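Local structure of putative oxidoreductase with NAD(P)-binding Rossmann-fold domain (Clostridium difficile, 3UUW) at residues P130-I135 / K239-L244; N6-M11 / A64-C69. The protein is a putative oxidoreductase of the GFO/IDH/MocA family that probably binds NAD(P) in its Rossmann-fold domain. One frame throughout, in Å; residues are numbered along the deposited sequence.

Contact 1 of 2, residues P130-I135 / K239-L244; sequences PMYKEI and KNLNVL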
# COMPACT_ATOMS: atom_id res chain seq x y z
N PRO A 130 -10.31 16.19 10.16
CA PRO A 130 -9.73 17.02 9.09
C PRO A 130 -9.76 16.35 7.70
O PRO A 130 -10.10 17.02 6.74
CB PRO A 130 -8.30 17.24 9.57
CG PRO A 130 -8.45 17.28 11.06
CD PRO A 130 -9.46 16.21 11.37
N MET A 131 -9.49 15.06 7.61
CA MET A 131 -9.44 14.42 6.28
C MET A 131 -10.83 14.21 5.72
O MET A 131 -11.03 14.30 4.51
CB MET A 131 -8.62 13.15 6.30
CG MET A 131 -7.12 13.42 6.41
SD MET A 131 -6.21 11.89 6.52
CE MET A 131 -4.53 12.47 6.18
N TYR A 132 -11.81 13.99 6.58
CA TYR A 132 -13.20 13.89 6.11
C TYR A 132 -13.67 15.24 5.57
O TYR A 132 -14.37 15.30 4.55
CB TYR A 132 -14.15 13.45 7.21
CG TYR A 132 -14.12 11.97 7.61
CD1 TYR A 132 -13.30 11.05 6.97
CD2 TYR A 132 -15.01 11.49 8.57
CE1 TYR A 132 -13.34 9.70 7.31
CE2 TYR A 132 -15.04 10.14 8.91
CZ TYR A 132 -14.20 9.25 8.28
OH TYR A 132 -14.25 7.91 8.62
N LYS A 133 -13.32 16.31 6.27
CA LYS A 133 -13.66 17.63 5.78
C LYS A 133 -13.01 17.89 4.41
O LYS A 133 -13.62 18.52 3.52
CB LYS A 133 -13.30 18.73 6.78
CG LYS A 133 -14.22 18.73 7.99
CD LYS A 133 -13.92 19.83 9.04
CE LYS A 133 -13.79 21.23 8.45
NZ LYS A 133 -15.07 21.71 7.86
N GLU A 134 -11.76 17.48 4.27
CA GLU A 134 -11.04 17.70 3.01
C GLU A 134 -11.74 17.00 1.85
O GLU A 134 -11.99 17.62 0.83
CB GLU A 134 -9.60 17.27 3.12
CG GLU A 134 -8.79 17.60 1.88
CD GLU A 134 -7.29 17.53 2.09
OE1 GLU A 134 -6.85 17.16 3.19
OE2 GLU A 134 -6.56 17.84 1.12
N ILE A 135 -12.09 15.73 2.01
CA ILE A 135 -12.69 15.02 0.88
C ILE A 135 -14.08 15.55 0.61
O ILE A 135 -14.47 15.64 -0.54
CB ILE A 135 -12.66 13.45 1.02
CG1 ILE A 135 -13.47 12.94 2.21
CG2 ILE A 135 -11.20 12.97 1.11
CD1 ILE A 135 -13.67 11.38 2.21
N LYS A 239 -9.11 6.40 5.27
CA LYS A 239 -9.05 5.17 6.02
C LYS A 239 -8.62 5.45 7.45
O LYS A 239 -7.62 6.14 7.68
CB LYS A 239 -8.06 4.20 5.38
CG LYS A 239 -8.44 3.75 3.99
CD LYS A 239 -7.38 2.79 3.43
CE LYS A 239 -7.77 2.24 2.07
NZ LYS A 239 -6.70 1.33 1.57
N ASN A 240 -9.37 4.90 8.38
CA ASN A 240 -9.10 5.03 9.83
C ASN A 240 -8.89 6.48 10.27
O ASN A 240 -8.09 6.77 11.19
CB ASN A 240 -7.90 4.16 10.21
CG ASN A 240 -8.17 2.68 10.01
OD1 ASN A 240 -9.31 2.23 10.09
ND2 ASN A 240 -7.12 1.91 9.82
N LEU A 241 -9.62 7.38 9.61
CA LEU A 241 -9.60 8.82 9.86
C LEU A 241 -8.27 9.51 9.63
O LEU A 241 -8.16 10.73 9.89
CB LEU A 241 -10.12 9.15 11.28
CG LEU A 241 -11.54 8.72 11.61
CD1 LEU A 241 -11.60 7.28 11.93
CD2 LEU A 241 -12.11 9.55 12.79
N ASN A 242 -7.26 8.79 9.13
CA ASN A 242 -5.93 9.38 9.12
C ASN A 242 -5.03 9.13 7.93
O ASN A 242 -3.86 9.55 7.92
CB ASN A 242 -5.21 9.07 10.44
CG ASN A 242 -4.82 7.61 10.56
OD1 ASN A 242 -4.98 6.83 9.63
ND2 ASN A 242 -4.27 7.24 11.73
N VAL A 243 -5.56 8.46 6.91
CA VAL A 243 -4.87 8.30 5.64
C VAL A 243 -5.84 8.69 4.53
O VAL A 243 -6.98 8.25 4.55
CB VAL A 243 -4.38 6.87 5.43
CG1 VAL A 243 -3.79 6.72 4.01
CG2 VAL A 243 -3.32 6.53 6.49
N LEU A 244 -5.40 9.56 3.63
CA LEU A 244 -6.25 10.04 2.54
C LEU A 244 -5.70 9.55 1.20
O LEU A 244 -4.52 9.74 0.89
CB LEU A 244 -6.35 11.56 2.59
CG LEU A 244 -7.39 12.26 1.71
CD1 LEU A 244 -7.78 13.61 2.29
CD2 LEU A 244 -6.88 12.40 0.31
O HOH W 1 -7.92 13.36 9.73
O HOH W 2 -11.89 6.69 7.91
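Met-131 and Leu-244 join helix 130-138 to the hairpin of strands 234-239 and 243-248, in the mixed sheet of the C-terminal domain. A classic beta bulge puts Asn-242 and Val-243 across from Lys-239, whose O accepts from both their backbone nitrogens. The thioether of Met-131 lies against this bulge. With CG anti to the carbonyl carbon (chi1 -73°) and the chain extended beyond it, SD comes to 3.3 Å from Asn-242 C, and CE to 3.5 Å from Asn-242 O. SD also packs on Leu-244 CB. The side chain of Leu-244 reaches back to the helix. Its CD1 touches Ile-135 CG2 at 3.7 Å, the two side chains running antiparallel past each other. Glu-134 crosses Leu-244 at about a right angle, its OE1 3.8 Å from Leu-244 CD1; that OE1 also forms a salt bridge with Lys-255. Val-238 lies beside Met-131, Ile-135 and Leu-244. Two waters complete the joint at Leu-241. One takes the N-H of Met-131 and donates to Leu-241 O at 2.6 Å. The other accepts from Leu-241 N and donates to Tyr-132 OH at 2.7 Å, a hydroxyl also hydrogen-bonded to Glu-225 OE2.

Contact 2 of 2, residues N6-M11 / A64-C69; sequences NIKMGM and AKKCDC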
# COMPACT_ATOMS: atom_id res chain seq x y z
N ASN A 6 -12.09 34.37 30.36
CA ASN A 6 -13.51 34.65 30.23
C ASN A 6 -14.35 33.40 30.45
O ASN A 6 -15.32 33.42 31.22
CB ASN A 6 -13.79 35.23 28.83
CG ASN A 6 -15.28 35.49 28.57
OD1 ASN A 6 -15.81 35.14 27.51
ND2 ASN A 6 -15.94 36.11 29.54
N ILE A 7 -14.01 32.31 29.79
CA ILE A 7 -14.84 31.13 29.83
C ILE A 7 -14.36 30.11 30.88
O ILE A 7 -13.20 29.72 30.90
CB ILE A 7 -14.92 30.45 28.44
CG1 ILE A 7 -15.58 31.41 27.43
CG2 ILE A 7 -15.68 29.12 28.54
CD1 ILE A 7 -15.52 30.92 26.01
N LYS A 8 -15.29 29.68 31.73
CA LYS A 8 -15.04 28.71 32.79
C LYS A 8 -15.64 27.37 32.36
O LYS A 8 -16.84 27.28 32.10
CB LYS A 8 -15.66 29.16 34.11
CG LYS A 8 -15.10 30.49 34.67
CD LYS A 8 -15.67 30.83 36.05
CE LYS A 8 -14.92 30.11 37.19
NZ LYS A 8 -15.67 30.07 38.52
N MET A 9 -14.82 26.33 32.31
CA MET A 9 -15.28 25.01 31.89
C MET A 9 -15.09 23.98 33.00
O MET A 9 -14.09 24.01 33.72
CB MET A 9 -14.51 24.58 30.63
CG MET A 9 -14.87 23.22 29.99
SD MET A 9 -14.12 21.79 30.79
CE MET A 9 -12.41 22.00 30.29
N GLY A 10 -16.05 23.06 33.10
CA GLY A 10 -15.95 21.93 34.00
C GLY A 10 -16.19 20.68 33.18
O GLY A 10 -16.78 20.73 32.10
N MET A 11 -15.78 19.54 33.73
CA MET A 11 -16.01 18.26 33.09
C MET A 11 -16.76 17.36 34.05
O MET A 11 -16.42 17.28 35.23
CB MET A 11 -14.67 17.59 32.71
CG MET A 11 -14.85 16.28 31.96
SD MET A 11 -13.28 15.65 31.32
CE MET A 11 -12.94 16.81 30.02
N ALA A 64 -21.28 22.87 38.40
CA ALA A 64 -22.03 23.65 37.41
C ALA A 64 -22.19 25.10 37.82
O ALA A 64 -22.15 25.99 36.98
CB ALA A 64 -23.38 23.02 37.13
N LYS A 65 -22.39 25.33 39.11
CA LYS A 65 -22.57 26.69 39.65
C LYS A 65 -21.33 27.57 39.49
O LYS A 65 -21.42 28.80 39.58
CB LYS A 65 -23.00 26.64 41.12
CG LYS A 65 -24.42 26.16 41.29
CD LYS A 65 -24.76 25.83 42.74
CE LYS A 65 -26.17 25.24 42.82
NZ LYS A 65 -26.50 24.71 44.18
N LYS A 66 -20.18 26.95 39.25
CA LYS A 66 -18.92 27.66 39.08
C LYS A 66 -18.42 27.68 37.63
O LYS A 66 -17.30 28.10 37.39
CB LYS A 66 -17.84 27.02 39.95
CG LYS A 66 -18.08 27.12 41.44
CD LYS A 66 -17.99 28.55 41.94
CE LYS A 66 -18.04 28.60 43.46
NZ LYS A 66 -17.77 29.96 43.97
N CYS A 67 -19.23 27.20 36.68
CA CYS A 67 -18.83 27.07 35.27
C CYS A 67 -19.78 27.78 34.32
O CYS A 67 -20.95 28.01 34.67
CB CYS A 67 -18.81 25.58 34.88
SG CYS A 67 -17.55 24.63 35.73
N ASP A 68 -19.29 28.13 33.14
CA ASP A 68 -20.12 28.66 32.06
C ASP A 68 -20.53 27.52 31.11
O ASP A 68 -21.54 27.63 30.40
CB ASP A 68 -19.37 29.73 31.27
CG ASP A 68 -18.94 30.89 32.11
OD1 ASP A 68 -19.82 31.49 32.77
OD2 ASP A 68 -17.72 31.25 32.12
N CYS A 69 -19.75 26.44 31.12
CA CYS A 69 -20.01 25.31 30.23
C CYS A 69 -19.44 24.03 30.82
O CYS A 69 -18.52 24.05 31.66
CB CYS A 69 -19.43 25.57 28.84
SG CYS A 69 -17.61 25.63 28.75
O HOH W 3 -17.73 33.90 31.73
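Lys-8 and Met-9 meet Asp-68 and Cys-69 in a backbone pairing between neighbouring parallel strands of the Rossmann fold. Strand 8-12 lies between strands 33-38 and 69-72, and the loop after helix 60-64 leads into the latter. Met-9 and Cys-69 form a parallel bridge, with Gly-10 N donating to Cys-69 O at 3.0 Å. Lys-8 O takes two backbone donors. Cys-69 N meets Lys-8 O nearly in line with the carbonyl bond at 3.2 Å. The bond from Asp-68 N to Lys-8 O is shorter, at 2.8 Å, its donor tilted 27° from the carbonyl plane. Asp-68 answers with its side chain: CG is anti to the carbonyl carbon (chi1 -60°), and OD2 accepts from Lys-8 N on its anti side at 2.9 Å. A water donates to the same OD2 and to Asn-6 O. A bend at chi3 (83°) turns Lys-8 CE toward Lys-66 O, and NZ donates to that oxygen at 2.8 Å. Lys-8 also touches Glu-33 and Val-35. Cys-69 SG packs on Met-9 CB and Ile-7 CG2, and Ile-280 of helix 269-281 touches Ile-7 and Cys-69. On Gly-10, Cys-67 SG sits 3.4 Å from N and 3.6 Å from CA.

In the fold
The two contacts belong to different domains and share no sheet. Contact 2 comes first along the chain and closes before contact 1 opens. It lies in the five-stranded parallel sheet, where it joins strand 8-12 to the loop leading into strand 69-72. Contact 1 lies in the eight-stranded mixed sheet, where helix 130-138 packs against strands 234-239 and 243-248. Their centres are 32 Å apart and their nearest atoms about 19 Å, so they do not touch. Helix 269-281, from late in the chain, returns to cover part of contact 2. The arrangement fits a two-domain oxidoreductase, with a probable nucleotide-binding domain followed by a sheet-based C-terminal domain.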